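Local coordinates for protein 3'3'-cGAMP-specific phosphodiesterase 3 (Vibrio cholerae O1 biovar El Tor str. N16961, PDB 5Z7C) that is a mostly helical phosphodiesterase of the HD-domain family, with an HD-type region and a second, partial one in a single chain, at residues 47-52 / 257-262; 403-408 / 444-449. The protein carries 2 engineered substitutions. All blocks are in the same frame, centred on the assembly; numbering follows the deposited sequence.

Contact 1. Residues 47-52 / 257-262; sequences CCWIGM and QRVMNL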
ATOM      1  N   CYS A  47       5.805  12.637  -5.727  1.00 57.01           N
ATOM      2  CA  CYS A  47       5.197  13.722  -5.005  1.00 55.98           C
ATOM      3  C   CYS A  47       6.083  14.130  -3.896  1.00 54.87           C
ATOM      4  O   CYS A  47       6.185  15.285  -3.581  1.00 59.02           O
ATOM      5  CB  CYS A  47       3.883  13.309  -4.400  1.00 50.64           C
ATOM      6  SG  CYS A  47       2.624  12.863  -5.635  1.00 71.30           S
ATOM      7  N   CYS A  48       6.691  13.159  -3.263  1.00 51.97           N
ATOM      8  CA  CYS A  48       7.519  13.452  -2.129  1.00 52.95           C
ATOM      9  C   CYS A  48       8.626  14.323  -2.573  1.00 49.30           C
ATOM     10  O   CYS A  48       8.972  15.281  -1.934  1.00 50.79           O
ATOM     11  CB  CYS A  48       8.137  12.178  -1.615  1.00 48.91           C
ATOM     12  SG  CYS A  48       8.456  12.287   0.176  1.00 50.37           S
ATOM     13  N   TRP A  49       9.201  13.955  -3.678  1.00 45.09           N
ATOM     14  CA  TRP A  49      10.274  14.702  -4.185  1.00 47.69           C
ATOM     15  C   TRP A  49       9.844  16.097  -4.548  1.00 55.63           C
ATOM     16  O   TRP A  49      10.526  17.034  -4.230  1.00 58.98           O
ATOM     17  CB  TRP A  49      10.812  13.967  -5.385  1.00 50.64           C
ATOM     18  CG  TRP A  49      11.782  14.712  -6.118  1.00 52.69           C
ATOM     19  CD1 TRP A  49      11.538  15.544  -7.116  1.00 58.34           C
ATOM     20  CD2 TRP A  49      13.179  14.721  -5.914  1.00 53.67           C
ATOM     21  NE1 TRP A  49      12.683  16.081  -7.575  1.00 61.64           N
ATOM     22  CE2 TRP A  49      13.717  15.588  -6.842  1.00 59.23           C
ATOM     23  CE3 TRP A  49      14.031  14.075  -5.035  1.00 57.59           C
ATOM     24  CZ2 TRP A  49      15.059  15.834  -6.923  1.00 58.47           C
ATOM     25  CZ3 TRP A  49      15.350  14.322  -5.118  1.00 54.52           C
ATOM     26  CH2 TRP A  49      15.858  15.190  -6.049  1.00 52.99           C
ATOM     27  N   ILE A  50       8.727  16.244  -5.238  1.00 54.01           N
ATOM     28  CA  ILE A  50       8.229  17.559  -5.548  1.00 54.96           C
ATOM     29  C   ILE A  50       7.843  18.315  -4.310  1.00 51.29           C
ATOM     30  O   ILE A  50       8.207  19.440  -4.142  1.00 47.45           O
ATOM     31  CB  ILE A  50       7.001  17.452  -6.438  1.00 56.86           C
ATOM     32  CG1 ILE A  50       7.368  16.805  -7.754  1.00 58.25           C
ATOM     33  CG2 ILE A  50       6.402  18.797  -6.725  1.00 48.07           C
ATOM     34  CD1 ILE A  50       6.204  16.373  -8.520  1.00 51.90           C
ATOM     35  N   GLY A  51       7.090  17.692  -3.439  1.00 50.02           N
ATOM     36  CA  GLY A  51       6.635  18.356  -2.245  1.00 48.10           C
ATOM     37  C   GLY A  51       7.701  18.782  -1.289  1.00 48.40           C
ATOM     38  O   GLY A  51       7.582  19.789  -0.658  1.00 47.02           O
ATOM     39  N   MET A  52       8.718  17.967  -1.123  1.00 39.64           N
ATOM     40  CA  MET A  52       9.808  18.328  -0.246  1.00 40.08           C
ATOM     41  C   MET A  52      10.518  19.533  -0.799  1.00 41.45           C
ATOM     42  O   MET A  52      10.902  20.419  -0.086  1.00 42.25           O
ATOM     43  CB  MET A  52      10.744  17.158  -0.012  1.00 39.53           C
ATOM     44  CG  MET A  52      10.246  16.173   1.008  1.00 38.45           C
ATOM     45  SD  MET A  52       9.840  16.823   2.549  1.00 38.64           S
ATOM     46  CE  MET A  52      11.410  16.946   3.186  1.00 39.43           C
ATOM     47  N   GLN A 257      15.983   6.365  -3.894  1.00 76.76           N
ATOM     48  CA  GLN A 257      17.127   6.640  -3.058  1.00 71.75           C
ATOM     49  C   GLN A 257      17.334   8.111  -2.790  1.00 69.94           C
ATOM     50  O   GLN A 257      17.652   8.495  -1.695  1.00 75.26           O
ATOM     51  CB  GLN A 257      18.388   6.010  -3.619  1.00 79.66           C
ATOM     52  CG  GLN A 257      18.222   4.560  -4.025  1.00 90.06           C
ATOM     53  CD  GLN A 257      18.039   3.623  -2.855  1.00 93.78           C
ATOM     54  OE1 GLN A 257      18.936   2.868  -2.501  1.00 93.70           O
ATOM     55  NE2 GLN A 257      16.864   3.654  -2.257  1.00 93.12           N
ATOM     56  N   ARG A 258      17.152   8.942  -3.791  1.00 61.83           N
ATOM     57  CA  ARG A 258      17.317  10.376  -3.631  1.00 62.27           C
ATOM     58  C   ARG A 258      16.345  11.027  -2.685  1.00 58.43           C
ATOM     59  O   ARG A 258      16.670  11.976  -2.025  1.00 61.50           O
ATOM     60  CB  ARG A 258      17.240  11.082  -4.963  1.00 68.66           C
ATOM     61  CG  ARG A 258      17.654  10.267  -6.119  1.00 71.47           C
ATOM     62  CD  ARG A 258      18.202  11.128  -7.184  1.00 76.75           C
ATOM     63  NE  ARG A 258      18.513  10.325  -8.344  1.00 83.93           N
ATOM     64  CZ  ARG A 258      19.203  10.769  -9.373  1.00 86.87           C
ATOM     65  NH1 ARG A 258      19.647  12.004  -9.377  1.00 87.13           N
ATOM     66  NH2 ARG A 258      19.441   9.975 -10.390  1.00 89.86           N
ATOM     67  N   VAL A 259      15.133  10.541  -2.650  1.00 48.57           N
ATOM     68  CA  VAL A 259      14.139  11.103  -1.787  1.00 46.79           C
ATOM     69  C   VAL A 259      14.541  10.907  -0.356  1.00 46.98           C
ATOM     70  O   VAL A 259      14.208  11.686   0.505  1.00 45.91           O
ATOM     71  CB  VAL A 259      12.775  10.526  -2.077  1.00 45.27           C
ATOM     72  CG1 VAL A 259      11.793  11.035  -1.120  1.00 46.04           C
ATOM     73  CG2 VAL A 259      12.364  10.937  -3.407  1.00 44.48           C
ATOM     74  N   MET A 260      15.281   9.840  -0.137  1.00 43.37           N
ATOM     75  CA  MET A 260      15.719   9.402   1.166  1.00 43.42           C
ATOM     76  C   MET A 260      16.584  10.469   1.770  1.00 45.89           C
ATOM     77  O   MET A 260      16.555  10.718   2.949  1.00 46.61           O
ATOM     78  CB  MET A 260      16.548   8.142   1.010  1.00 41.67           C
ATOM     79  CG  MET A 260      15.835   6.836   1.154  1.00 41.66           C
ATOM     80  SD  MET A 260      14.938   6.769   2.642  1.00 40.00           S
ATOM     81  CE  MET A 260      15.929   5.690   3.493  1.00 44.49           C
ATOM     82  N   ASN A 261      17.366  11.089   0.917  1.00 43.30           N
ATOM     83  CA  ASN A 261      18.283  12.123   1.292  1.00 43.38           C
ATOM     84  C   ASN A 261      17.641  13.441   1.604  1.00 42.88           C
ATOM     85  O   ASN A 261      18.296  14.335   2.053  1.00 57.34           O
ATOM     86  CB  ASN A 261      19.332  12.291   0.213  1.00 44.78           C
ATOM     87  CG  ASN A 261      20.244  11.098   0.094  1.00 52.42           C
ATOM     88  OD1 ASN A 261      20.611  10.493   1.072  1.00 55.34           O
ATOM     89  ND2 ASN A 261      20.618  10.764  -1.111  1.00 54.47           N
ATOM     90  N   LEU A 262      16.388  13.601   1.264  1.00 49.43           N
ATOM     91  CA  LEU A 262      15.703  14.846   1.531  1.00 47.89           C
ATOM     92  C   LEU A 262      15.338  15.256   2.937  1.00 50.89           C
ATOM     93  O   LEU A 262      15.459  16.422   3.255  1.00 55.11           O
ATOM     94  CB  LEU A 262      14.503  14.982   0.631  1.00 49.47           C
ATOM     95  CG  LEU A 262      14.859  14.963  -0.836  1.00 50.83           C
ATOM     96  CD1 LEU A 262      13.627  15.132  -1.633  1.00 47.89           C
ATOM     97  CD2 LEU A 262      15.821  16.027  -1.135  1.00 47.95           C
TER
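Leu262 and Val259 pack on Trp49 where helix 43-56 meets helix 255-260 and the chain that follows it. A helix here packs on a second helix and the turn after it, in a mainly helical fold, and no hydrogen bond crosses the contact. The tight part is apolar. Leu262 CD1 lies 3.6 Å from Trp49 CE3 and also 3.9 Å from Met52 CB, so one methyl bridges two residues of helix 43-56. Val259 divides its branches. Its CG2 comes to the edge of the indole, near the ring plane, 3.9 Å from Trp49 CE3. Its CG1 meets Cys48 SG at 3.8 Å. Phe69 of helix 62-73 touches Cys48, Met52 and Val259. The indole CG stands anti to the backbone N (chi1 171°), and the six-membered ring reaches the other segment. Trp49 NE1 is hydrogen-bonded to Phe246 O, which would limit rotation of the ring. The looser side lies at Arg258, which is partly exposed. Its guanidinium leads away from helix 43-56, and NE makes a salt bridge with Asp254. The guanidinium plane stands 88° from the indole. Arg258 touches the ring through the base of its side chain, with CB 3.8 Å from Trp49 CZ3.

Contact 2. Residues 403-408 / 444-449; sequences MTRIIT and DPECFA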
ATOM      1  N   MET A 403      12.730 -17.815   2.793  1.00 75.50           N
ATOM      2  CA  MET A 403      11.565 -17.097   3.189  1.00 69.50           C
ATOM      3  C   MET A 403      10.591 -17.223   2.060  1.00 70.50           C
ATOM      4  O   MET A 403       9.435 -17.436   2.259  1.00 73.15           O
ATOM      5  CB  MET A 403      11.950 -15.633   3.267  1.00 73.90           C
ATOM      6  CG  MET A 403      12.908 -15.185   4.340  1.00 76.59           C
ATOM      7  SD  MET A 403      13.216 -13.429   4.094  1.00 74.92           S
ATOM      8  CE  MET A 403      11.706 -12.658   4.591  1.00 59.85           C
ATOM      9  N   THR A 404      11.070 -17.014   0.859  1.00 63.96           N
ATOM     10  CA  THR A 404      10.206 -16.990  -0.289  1.00 64.47           C
ATOM     11  C   THR A 404       9.587 -18.323  -0.490  1.00 65.87           C
ATOM     12  O   THR A 404       8.436 -18.435  -0.874  1.00 65.65           O
ATOM     13  CB  THR A 404      10.962 -16.615  -1.516  1.00 63.88           C
ATOM     14  OG1 THR A 404      11.552 -15.349  -1.302  1.00 66.63           O
ATOM     15  CG2 THR A 404      10.053 -16.483  -2.663  1.00 63.80           C
ATOM     16  N   ARG A 405      10.382 -19.346  -0.289  1.00 65.69           N
ATOM     17  CA  ARG A 405       9.867 -20.671  -0.454  1.00 66.91           C
ATOM     18  C   ARG A 405       8.798 -20.994   0.554  1.00 69.29           C
ATOM     19  O   ARG A 405       7.799 -21.567   0.191  1.00 71.47           O
ATOM     20  CB  ARG A 405      10.994 -21.684  -0.409  1.00 66.77           C
ATOM     21  CG  ARG A 405      11.387 -22.148  -1.777  1.00 65.18           C
ATOM     22  CD  ARG A 405      12.861 -22.319  -1.908  1.00 80.32           C
ATOM     23  NE  ARG A 405      13.449 -22.870  -0.707  1.00 82.47           N
ATOM     24  CZ  ARG A 405      14.654 -22.557  -0.269  1.00 84.64           C
ATOM     25  NH1 ARG A 405      15.387 -21.698  -0.940  1.00 83.91           N
ATOM     26  NH2 ARG A 405      15.122 -23.097   0.834  1.00 84.37           N
ATOM     27  N   ILE A 406       9.002 -20.649   1.809  1.00 51.38           N
ATOM     28  CA  ILE A 406       7.987 -20.949   2.771  1.00 46.61           C
ATOM     29  C   ILE A 406       6.716 -20.209   2.473  1.00 51.34           C
ATOM     30  O   ILE A 406       5.678 -20.802   2.386  1.00 53.86           O
ATOM     31  CB  ILE A 406       8.450 -20.515   4.127  1.00 45.57           C
ATOM     32  CG1 ILE A 406       9.712 -21.261   4.483  1.00 49.92           C
ATOM     33  CG2 ILE A 406       7.418 -20.789   5.172  1.00 47.40           C
ATOM     34  CD1 ILE A 406      10.178 -21.017   5.856  1.00 46.43           C
ATOM     35  N   ILE A 407       6.798 -18.910   2.340  1.00 48.90           N
ATOM     36  CA  ILE A 407       5.623 -18.112   2.165  1.00 48.30           C
ATOM     37  C   ILE A 407       4.931 -18.500   0.901  1.00 49.82           C
ATOM     38  O   ILE A 407       3.732 -18.509   0.827  1.00 46.96           O
ATOM     39  CB  ILE A 407       5.986 -16.639   2.177  1.00 49.12           C
ATOM     40  CG1 ILE A 407       6.373 -16.252   3.582  1.00 41.72           C
ATOM     41  CG2 ILE A 407       4.847 -15.778   1.752  1.00 41.60           C
ATOM     42  CD1 ILE A 407       6.850 -14.911   3.695  1.00 55.98           C
ATOM     43  N   THR A 408       5.704 -18.780  -0.116  1.00 69.25           N
ATOM     44  CA  THR A 408       5.142 -19.119  -1.400  1.00 72.55           C
ATOM     45  C   THR A 408       4.366 -20.411  -1.325  1.00 71.39           C
ATOM     46  O   THR A 408       3.298 -20.542  -1.885  1.00 73.28           O
ATOM     47  CB  THR A 408       6.237 -19.225  -2.418  1.00 70.32           C
ATOM     48  OG1 THR A 408       7.158 -20.228  -1.988  1.00 72.60           O
ATOM     49  CG2 THR A 408       6.949 -17.934  -2.499  1.00 66.95           C
ATOM     50  N   ASP A 444       8.508 -26.218  -3.915  1.00 84.81           N
ATOM     51  CA  ASP A 444       9.646 -26.608  -3.164  1.00 86.32           C
ATOM     52  C   ASP A 444       9.147 -27.857  -2.589  1.00 88.73           C
ATOM     53  O   ASP A 444       7.998 -28.178  -2.754  1.00 92.67           O
ATOM     54  CB  ASP A 444       9.963 -25.663  -2.045  1.00 83.54           C
ATOM     55  CG  ASP A 444      11.228 -26.017  -1.390  1.00 86.50           C
ATOM     56  OD1 ASP A 444      12.097 -26.516  -2.094  1.00 89.74           O
ATOM     57  OD2 ASP A 444      11.367 -25.835  -0.188  1.00 86.17           O
ATOM     58  N   PRO A 445      10.021 -28.555  -1.890  1.00 80.50           N
ATOM     59  CA  PRO A 445       9.662 -29.815  -1.291  1.00 81.36           C
ATOM     60  C   PRO A 445      10.235 -29.982   0.089  1.00 84.28           C
ATOM     61  O   PRO A 445      10.046 -31.018   0.674  1.00 88.55           O
ATOM     62  CB  PRO A 445      10.321 -30.798  -2.224  1.00 86.49           C
ATOM     63  CG  PRO A 445      11.514 -30.141  -2.657  1.00 87.17           C
ATOM     64  CD  PRO A 445      11.288 -28.676  -2.623  1.00 83.43           C
ATOM     65  N   GLU A 446      10.923 -28.994   0.623  1.00107.25           N
ATOM     66  CA  GLU A 446      11.356 -29.115   1.987  1.00106.98           C
ATOM     67  C   GLU A 446      10.214 -28.548   2.754  1.00103.53           C
ATOM     68  O   GLU A 446       9.937 -28.915   3.876  1.00105.77           O
ATOM     69  CB  GLU A 446      12.606 -28.307   2.210  1.00110.92           C
ATOM     70  CG  GLU A 446      13.149 -28.441   3.580  1.00110.51           C
ATOM     71  CD  GLU A 446      14.407 -27.670   3.751  1.00112.37           C
ATOM     72  OE1 GLU A 446      14.820 -27.003   2.793  1.00112.27           O
ATOM     73  OE2 GLU A 446      14.989 -27.730   4.843  1.00111.55           O
ATOM     74  N   CYS A 447       9.535 -27.649   2.079  1.00 75.42           N
ATOM     75  CA  CYS A 447       8.448 -26.934   2.632  1.00 70.03           C
ATOM     76  C   CYS A 447       7.244 -27.770   2.464  1.00 73.23           C
ATOM     77  O   CYS A 447       6.478 -27.929   3.385  1.00 75.88           O
ATOM     78  CB  CYS A 447       8.286 -25.636   1.874  1.00 69.89           C
ATOM     79  SG  CYS A 447       9.589 -24.530   2.219  1.00 76.00           S
ATOM     80  N   PHE A 448       7.071 -28.329   1.285  1.00 74.19           N
ATOM     81  CA  PHE A 448       5.903 -29.142   1.068  1.00 71.86           C
ATOM     82  C   PHE A 448       5.800 -30.225   2.097  1.00 72.40           C
ATOM     83  O   PHE A 448       4.738 -30.530   2.560  1.00 73.22           O
ATOM     84  CB  PHE A 448       5.913 -29.797  -0.277  1.00 71.13           C
ATOM     85  CG  PHE A 448       4.885 -30.849  -0.397  1.00 76.21           C
ATOM     86  CD1 PHE A 448       3.624 -30.543  -0.830  1.00 78.07           C
ATOM     87  CD2 PHE A 448       5.160 -32.138  -0.030  1.00 76.63           C
ATOM     88  CE1 PHE A 448       2.674 -31.503  -0.914  1.00 76.60           C
ATOM     89  CE2 PHE A 448       4.207 -33.094  -0.116  1.00 73.55           C
ATOM     90  CZ  PHE A 448       2.966 -32.773  -0.557  1.00 75.77           C
ATOM     91  N   ALA A 449       6.910 -30.821   2.455  1.00 60.94           N
ATOM     92  CA  ALA A 449       6.884 -31.839   3.463  1.00 61.94           C
ATOM     93  C   ALA A 449       6.521 -31.246   4.782  1.00 60.86           C
ATOM     94  O   ALA A 449       5.747 -31.797   5.528  1.00 60.86           O
ATOM     95  CB  ALA A 449       8.218 -32.466   3.555  1.00 63.74           C
TER
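Arg405 and Asp444 make the charged part of this contact, between helix 397-416 and the start of helix 446-456. The salt bridge is long, with Arg405 NE 3.7 Å from Asp444 OD2. The oxygen lies at the edge of the guanidinium, near its plane. The carboxylate is turned 64° from that plane, so the two groups do not meet as a flat, two-pronged pair. Glu446 adds a second negative charge nearby. Its OE1 is 4.4 Å from Arg405 NH2, beyond a salt bridge, and this part of the contact is open to solvent.

Apolar contacts lie beneath the charges. The aliphatic part of Arg405 crosses Asp444 obliquely, with Arg405 CG 3.8 Å from Asp444 CB. The arginine chain bends at chi2 and chi3 (chi3 38°) on its way to the carboxylate. Cys447 is buried and points its sulfur at the helix. Cys447 SG is 4.1 Å from Arg405 CB and 4.0 Å from Ile406 CG1. The CB of Ile406 itself points away from segment 444-449, and its side chain packs on Thr305 and Ile308 of helix 297-311.

No hydrogen bond crosses between the segments. Within 444-449, Asp444 OD2 accepts Glu446 N at 3.3 Å and Cys447 N at 3.4 Å. Both bonds are weak. The same oxygen thus faces Arg405 and two backbone N-H groups, which would probably stabilise its negative charge. Asp444 CG is anti to its own backbone N (chi1 -174°), which carries the carboxylate forward to those N-H groups. The weak bond from Glu446 N to Asp444 OD2 fits an Asx turn, here leading into helix 446-456 as it packs on helix 397-416 of the HD domain.

How the contacts relate
The two contacts are far apart in a single chain. Their centres are 38 Å from each other, and their nearest atoms are about 18 Å apart. They share no helix. They come in series: contact 1 closes before contact 2 opens. Contact 1 spans a long stretch of chain, joining helix 43-56 to helix 255-260 with 204 residues between its segments. Contact 2 is more local, with 35 residues between its segments. Contact 1 therefore joins parts of the chain far apart in sequence, and contact 2 packs the start of the last helix on helix 397-416 in the second HD region.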